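Local coordinates for protein receptor-type adenylate cyclase GRESAG 4.1 (Trypanosoma brucei, PDB 1FX2) that is a receptor-type adenylyl cyclase whose probably cytoplasmic class III catalytic domain converts ATP to cyclic AMP and diphosphate with magnesium as cofactor, at residues 73-78 / 176-181; 114-119 / 223-228. All coordinates share one frame; numbering follows the deposited sequence.

In the fold
Following the chain, helix 71-87 supplies 73-78, the loop between helices 94-109 and 122-128 supplies 114-119, strand 176-179 and the helix after it supply 176-181, and the loop after strand 211-216 supplies 223-228. Interaction 1 closes a loop of 97 intervening residues and interaction 2 one of 103. Because the segments alternate, the two closures cross and neither nests in the other. Interaction 1 joins a helix to the central mixed sheet; interaction 2 joins two surface loops of the cyclase domain. Their centres lie about 21 Å apart, yet they meet where L177 CD1 packs on L227 CD2.

Interaction 1 (73-78 / 176-181); sequences AAVQLA and VLMTHA
V75 and A78, one helical turn apart on helix 71-87, stand over V176 and M178 of strand 176-179; the A78 and V176 CA atoms are 7.0 Å apart, and those of V75 and M178 8.6 Å. The closer pair is made by small groups: A78 directs its methyl toward the strand, and its CB lies 3.9 Å from V176 CG1. V176 presents that branch by holding CG1 anti to its backbone N (chi1 177°), while CG2 passes near the A78 carbonyl oxygen. At the wider pair the side chains bridge the gap, crossing at about a right angle. V75 CG2, the branch beside its own backbone N, comes 4.0 Å from M178 SD. M178 was modelled in two conformers, so the sulfur contact, established for one of them, is less certain than the alanine–valine pair.

V176 and M178 are two residues apart and therefore face the same side of the sheet. L177 lies between them on the other side, touching T167 of helix 159-169, so this interior strand is packed by helices on both faces. Beside it, strand 134-141 runs parallel and strand 211-216 antiparallel; I138 also touches A78, and L216 touches V75. Beyond the strand, H180 NE2 bonds H87 NE2 of the second subunit.

Helix 71-87 here covers the mixed sheet of the class III cyclase domain; with the V176 side chain about 12 Å from that of D19, a predicted magnesium ligand, this is core packing outside the metal site. All four touching residues are buried, and no hydrogen bond spans the two segments. Cohesion thus comes from dispersion and the exclusion of water, burying 136 Å² summed over the two segments with little directional chemistry.

Interaction 2 (114-119 / 223-228); sequences TPPTAH and NFAALR. With SO4 (sulfate ion), chain B.
P116 sets CB and CG of its ring against the extended backbone of N223–A225 and the A225 methyl. Its CG carries most of the touch, 3.8 Å from A225 N and 4.1 Å from A225 CB, while its CB lies 4.0 Å from N223 O. No hydrogen bond crosses between the segments; the two loops meet by van der Waals packing of a proline ring against peptide groups and one methyl. The F224 CB points away from this seam, and its side chain instead touches Q175.

The next shell holds each loop separately. E103 grips the proline-bearing loop with both carboxylate oxygens, OE1 to A118 N and OE2 to T117 OG1, and R133 NH2 bonds the same T117 hydroxyl. On the other loop, A226 O is bonded by N172 ND2, and R228 is tied through its backbone to V170.

Farther along, the R228 side chain, bent at chi3 (98°), carries its guanidinium to a sulfate, probably from the crystallisation liquor. The sulfur lies in the guanidinium plane at its edge. NH1 alone makes both bonds, to O3 and O4 of the anion at 3.0 Å each; one N-H of NH1, directed between the two oxygens, serves both, with N-H...O angles of 150° and 139°. S22 N and R135 NH1 also bind the ion.

This surface contact lies away from the predicted magnesium ligands D19 and D62. It sets the loop between helices 94-109 and 122-128, with P116 also touching E103 of the former, against the chain that leaves strand 211-216.

Interaction 1 (73-78 / 176-181)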
loop_
_atom_site.group_PDB
_atom_site.type_symbol
_atom_site.label_atom_id
_atom_site.label_comp_id
_atom_site.label_asym_id
_atom_site.label_seq_id
_atom_site.Cartn_x
_atom_site.Cartn_y
_atom_site.Cartn_z
ATOM N N ALA A 73 -2.625 -8.195 17.537
ATOM C CA ALA A 73 -2.077 -7.792 18.816
ATOM C C ALA A 73 -0.932 -6.840 18.591
ATOM O O ALA A 73 -0.744 -5.915 19.390
ATOM C CB ALA A 73 -1.597 -9.038 19.589
ATOM N N ALA A 74 -0.127 -7.057 17.566
ATOM C CA ALA A 74 1.004 -6.183 17.311
ATOM C C ALA A 74 0.487 -4.785 16.924
ATOM O O ALA A 74 1.069 -3.750 17.318
ATOM C CB ALA A 74 1.800 -6.756 16.162
ATOM N N VAL A 75 -0.552 -4.697 16.099
ATOM C CA VAL A 75 -1.112 -3.453 15.710
ATOM C C VAL A 75 -1.713 -2.772 16.935
ATOM O O VAL A 75 -1.525 -1.518 17.116
ATOM C CB VAL A 75 -2.202 -3.686 14.641
ATOM C CG1 VAL A 75 -3.048 -2.446 14.409
ATOM C CG2 VAL A 75 -1.511 -4.093 13.392
ATOM N N GLN A 76 -2.413 -3.503 17.801
ATOM C CA GLN A 76 -2.927 -2.870 19.018
ATOM C C GLN A 76 -1.844 -2.364 19.907
ATOM O O GLN A 76 -1.976 -1.248 20.514
ATOM C CB GLN A 76 -3.773 -3.828 19.870
ATOM C CG GLN A 76 -5.019 -4.333 19.087
ATOM C CD GLN A 76 -5.792 -5.357 19.930
ATOM O OE1 GLN A 76 -6.836 -5.057 20.489
ATOM N NE2 GLN A 76 -5.220 -6.548 20.083
ATOM N N LEU A 77 -0.743 -3.094 20.020
ATOM C CA LEU A 77 0.395 -2.630 20.873
ATOM C C LEU A 77 0.897 -1.283 20.281
ATOM O O LEU A 77 1.201 -0.358 21.040
ATOM C CB LEU A 77 1.539 -3.699 20.838
ATOM C CG LEU A 77 2.705 -3.385 21.754
ATOM C CD1 LEU A 77 3.335 -4.738 22.087
ATOM C CD2 LEU A 77 3.773 -2.588 20.998
ATOM N N ALA A 78 1.108 -1.204 18.976
ATOM C CA ALA A 78 1.676 0.025 18.377
ATOM C C ALA A 78 0.744 1.188 18.550
ATOM O O ALA A 78 1.212 2.293 18.857
ATOM C CB ALA A 78 1.965 -0.260 16.873
ATOM N N VAL A 176 3.337 5.277 12.767
ATOM C CA VAL A 176 3.397 3.810 12.722
ATOM C C VAL A 176 3.121 3.391 11.287
ATOM O O VAL A 176 2.088 3.753 10.698
ATOM C CB VAL A 176 2.283 3.176 13.619
ATOM C CG1 VAL A 176 2.330 1.612 13.489
ATOM C CG2 VAL A 176 2.532 3.610 15.126
ATOM N N LEU A 177 4.107 2.707 10.675
ATOM C CA LEU A 177 3.929 2.169 9.322
ATOM C C LEU A 177 3.803 0.668 9.367
ATOM O O LEU A 177 4.474 -0.017 10.173
ATOM C CB LEU A 177 5.191 2.469 8.490
ATOM C CG LEU A 177 5.425 3.991 8.297
ATOM C CD1 LEU A 177 6.725 4.179 7.404
ATOM C CD2 LEU A 177 4.241 4.747 7.677
ATOM N N MET A 178 2.930 0.153 8.521
ATOM C CA MET A 178 2.745 -1.286 8.377
ATOM C C MET A 178 2.926 -1.613 6.899
ATOM O O MET A 178 2.430 -0.870 6.020
ATOM C CB MET A 178 1.310 -1.708 8.778
ATOM C CG MET A 178 0.769 -1.340 10.198
ATOM S SD MET A 178 -1.076 -1.594 10.251
ATOM C CE MET A 178 -1.043 -2.702 9.231
ATOM N N THR A 179 3.560 -2.729 6.597
ATOM C CA THR A 179 3.608 -3.118 5.179
ATOM C C THR A 179 2.234 -3.640 4.782
ATOM O O THR A 179 1.404 -4.013 5.626
ATOM C CB THR A 179 4.620 -4.297 4.975
ATOM O OG1 THR A 179 4.180 -5.372 5.853
ATOM C CG2 THR A 179 6.042 -3.841 5.406
ATOM N N HIS A 180 2.013 -3.743 3.494
ATOM C CA HIS A 180 0.764 -4.354 3.066
ATOM C C HIS A 180 0.662 -5.771 3.567
ATOM O O HIS A 180 -0.429 -6.225 3.836
ATOM C CB HIS A 180 0.692 -4.302 1.521
ATOM C CG HIS A 180 -0.607 -4.821 0.975
ATOM N ND1 HIS A 180 -0.785 -6.079 0.452
ATOM C CD2 HIS A 180 -1.814 -4.207 0.935
ATOM C CE1 HIS A 180 -2.064 -6.218 0.110
ATOM N NE2 HIS A 180 -2.695 -5.095 0.392
ATOM N N ALA A 181 1.756 -6.518 3.658
ATOM C CA ALA A 181 1.706 -7.851 4.177
ATOM C C ALA A 181 1.129 -7.943 5.531
ATOM O O ALA A 181 0.262 -8.748 5.828
ATOM C CB ALA A 181 3.106 -8.525 4.112
#

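Interaction 2 (114-119 / 223-228)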
loop_
_atom_site.group_PDB
_atom_site.type_symbol
_atom_site.label_atom_id
_atom_site.label_comp_id
_atom_site.label_asym_id
_atom_site.label_seq_id
_atom_site.Cartn_x
_atom_site.Cartn_y
_atom_site.Cartn_z
ATOM N N THR A 114 7.573 21.531 5.359
ATOM C CA THR A 114 6.899 22.548 6.169
ATOM C C THR A 114 6.829 21.929 7.593
ATOM O O THR A 114 6.449 20.795 7.679
ATOM C CB THR A 114 5.467 22.660 5.607
ATOM O OG1 THR A 114 5.551 23.350 4.347
ATOM C CG2 THR A 114 4.565 23.451 6.559
ATOM N N PRO A 115 7.171 22.654 8.678
ATOM C CA PRO A 115 7.094 22.029 9.996
ATOM C C PRO A 115 5.687 21.512 10.254
ATOM O O PRO A 115 4.719 22.268 10.219
ATOM C CB PRO A 115 7.365 23.214 10.944
ATOM C CG PRO A 115 8.393 24.101 10.120
ATOM C CD PRO A 115 7.660 24.049 8.781
ATOM N N PRO A 116 5.539 20.204 10.603
ATOM C CA PRO A 116 4.191 19.719 10.870
ATOM C C PRO A 116 3.685 20.213 12.238
ATOM O O PRO A 116 2.469 20.384 12.396
ATOM C CB PRO A 116 4.381 18.162 10.980
ATOM C CG PRO A 116 5.595 17.931 10.093
ATOM C CD PRO A 116 6.522 19.116 10.404
ATOM N N THR A 117 4.535 20.413 13.238
ATOM C CA THR A 117 4.052 20.729 14.560
ATOM C C THR A 117 4.571 21.996 15.216
ATOM O O THR A 117 3.938 22.528 16.141
ATOM C CB THR A 117 4.379 19.578 15.615
ATOM O OG1 THR A 117 5.757 19.663 16.033
ATOM C CG2 THR A 117 4.120 18.200 14.994
ATOM N N ALA A 118 5.674 22.536 14.665
ATOM C CA ALA A 118 6.309 23.628 15.382
ATOM C C ALA A 118 5.506 24.854 15.516
ATOM O O ALA A 118 5.764 25.621 16.494
ATOM C CB ALA A 118 7.652 23.996 14.653
ATOM N N HIS A 119 4.552 25.032 14.615
ATOM C CA HIS A 119 3.812 26.316 14.708
ATOM C C HIS A 119 2.376 26.112 15.192
ATOM O O HIS A 119 1.540 27.011 15.077
ATOM C CB HIS A 119 3.851 27.063 13.366
ATOM C CG HIS A 119 5.241 27.326 12.826
ATOM N ND1 HIS A 119 6.286 27.774 13.584
ATOM C CD2 HIS A 119 5.710 27.119 11.582
ATOM C CE1 HIS A 119 7.368 27.847 12.813
ATOM N NE2 HIS A 119 7.037 27.452 11.599
ATOM N N ASN A 223 -0.548 14.480 11.825
ATOM C CA ASN A 223 0.000 14.458 10.479
ATOM C C ASN A 223 1.517 14.535 10.470
ATOM O O ASN A 223 2.149 14.908 11.501
ATOM C CB ASN A 223 -0.645 15.590 9.656
ATOM C CG ASN A 223 -2.100 15.283 9.383
ATOM O OD1 ASN A 223 -2.442 14.167 8.911
ATOM N ND2 ASN A 223 -2.969 16.171 9.783
ATOM N N PHE A 224 2.121 14.140 9.339
ATOM C CA PHE A 224 3.535 13.982 9.267
ATOM C C PHE A 224 4.101 14.533 7.971
ATOM O O PHE A 224 3.431 14.722 6.970
ATOM C CB PHE A 224 3.839 12.427 9.243
ATOM C CG PHE A 224 3.223 11.684 10.364
ATOM C CD1 PHE A 224 3.831 11.689 11.621
ATOM C CD2 PHE A 224 1.967 11.073 10.219
ATOM C CE1 PHE A 224 3.202 11.087 12.715
ATOM C CE2 PHE A 224 1.380 10.492 11.296
ATOM C CZ PHE A 224 2.000 10.492 12.555
ATOM N N ALA A 225 5.387 14.756 8.044
ATOM C CA ALA A 225 6.152 15.111 6.857
ATOM C C ALA A 225 6.324 13.862 5.977
ATOM O O ALA A 225 5.936 12.770 6.324
ATOM C CB ALA A 225 7.524 15.521 7.339
ATOM N N ALA A 226 7.053 14.007 4.880
ATOM C CA ALA A 226 7.349 12.900 4.038
ATOM C C ALA A 226 8.131 11.852 4.811
ATOM O O ALA A 226 8.832 12.093 5.844
ATOM C CB ALA A 226 8.175 13.452 2.828
ATOM N N LEU A 227 8.096 10.639 4.262
ATOM C CA LEU A 227 8.861 9.522 4.838
ATOM C C LEU A 227 10.363 9.867 4.813
ATOM O O LEU A 227 10.835 10.627 3.933
ATOM C CB LEU A 227 8.581 8.224 4.117
ATOM C CG LEU A 227 7.155 7.789 4.311
ATOM C CD1 LEU A 227 6.983 6.366 3.668
ATOM C CD2 LEU A 227 6.762 7.733 5.832
ATOM N N ARG A 228 11.110 9.326 5.775
ATOM C CA ARG A 228 12.529 9.635 5.859
ATOM C C ARG A 228 13.307 8.604 5.044
ATOM O O ARG A 228 13.937 7.735 5.581
ATOM C CB ARG A 228 12.968 9.587 7.329
ATOM C CG ARG A 228 12.058 10.391 8.256
ATOM C CD ARG A 228 12.469 10.317 9.746
ATOM N NE ARG A 228 13.266 11.454 10.212
ATOM C CZ ARG A 228 14.259 11.343 11.099
ATOM N NH1 ARG A 228 14.595 10.143 11.577
ATOM N NH2 ARG A 228 14.826 12.442 11.596
HETATM S S SO4 B . 17.325 9.296 13.857
HETATM O O1 SO4 B . 18.264 10.334 14.208
HETATM O O2 SO4 B . 17.672 7.989 14.425
HETATM O O3 SO4 B . 15.994 9.700 14.230
HETATM O O4 SO4 B . 17.347 9.180 12.376
#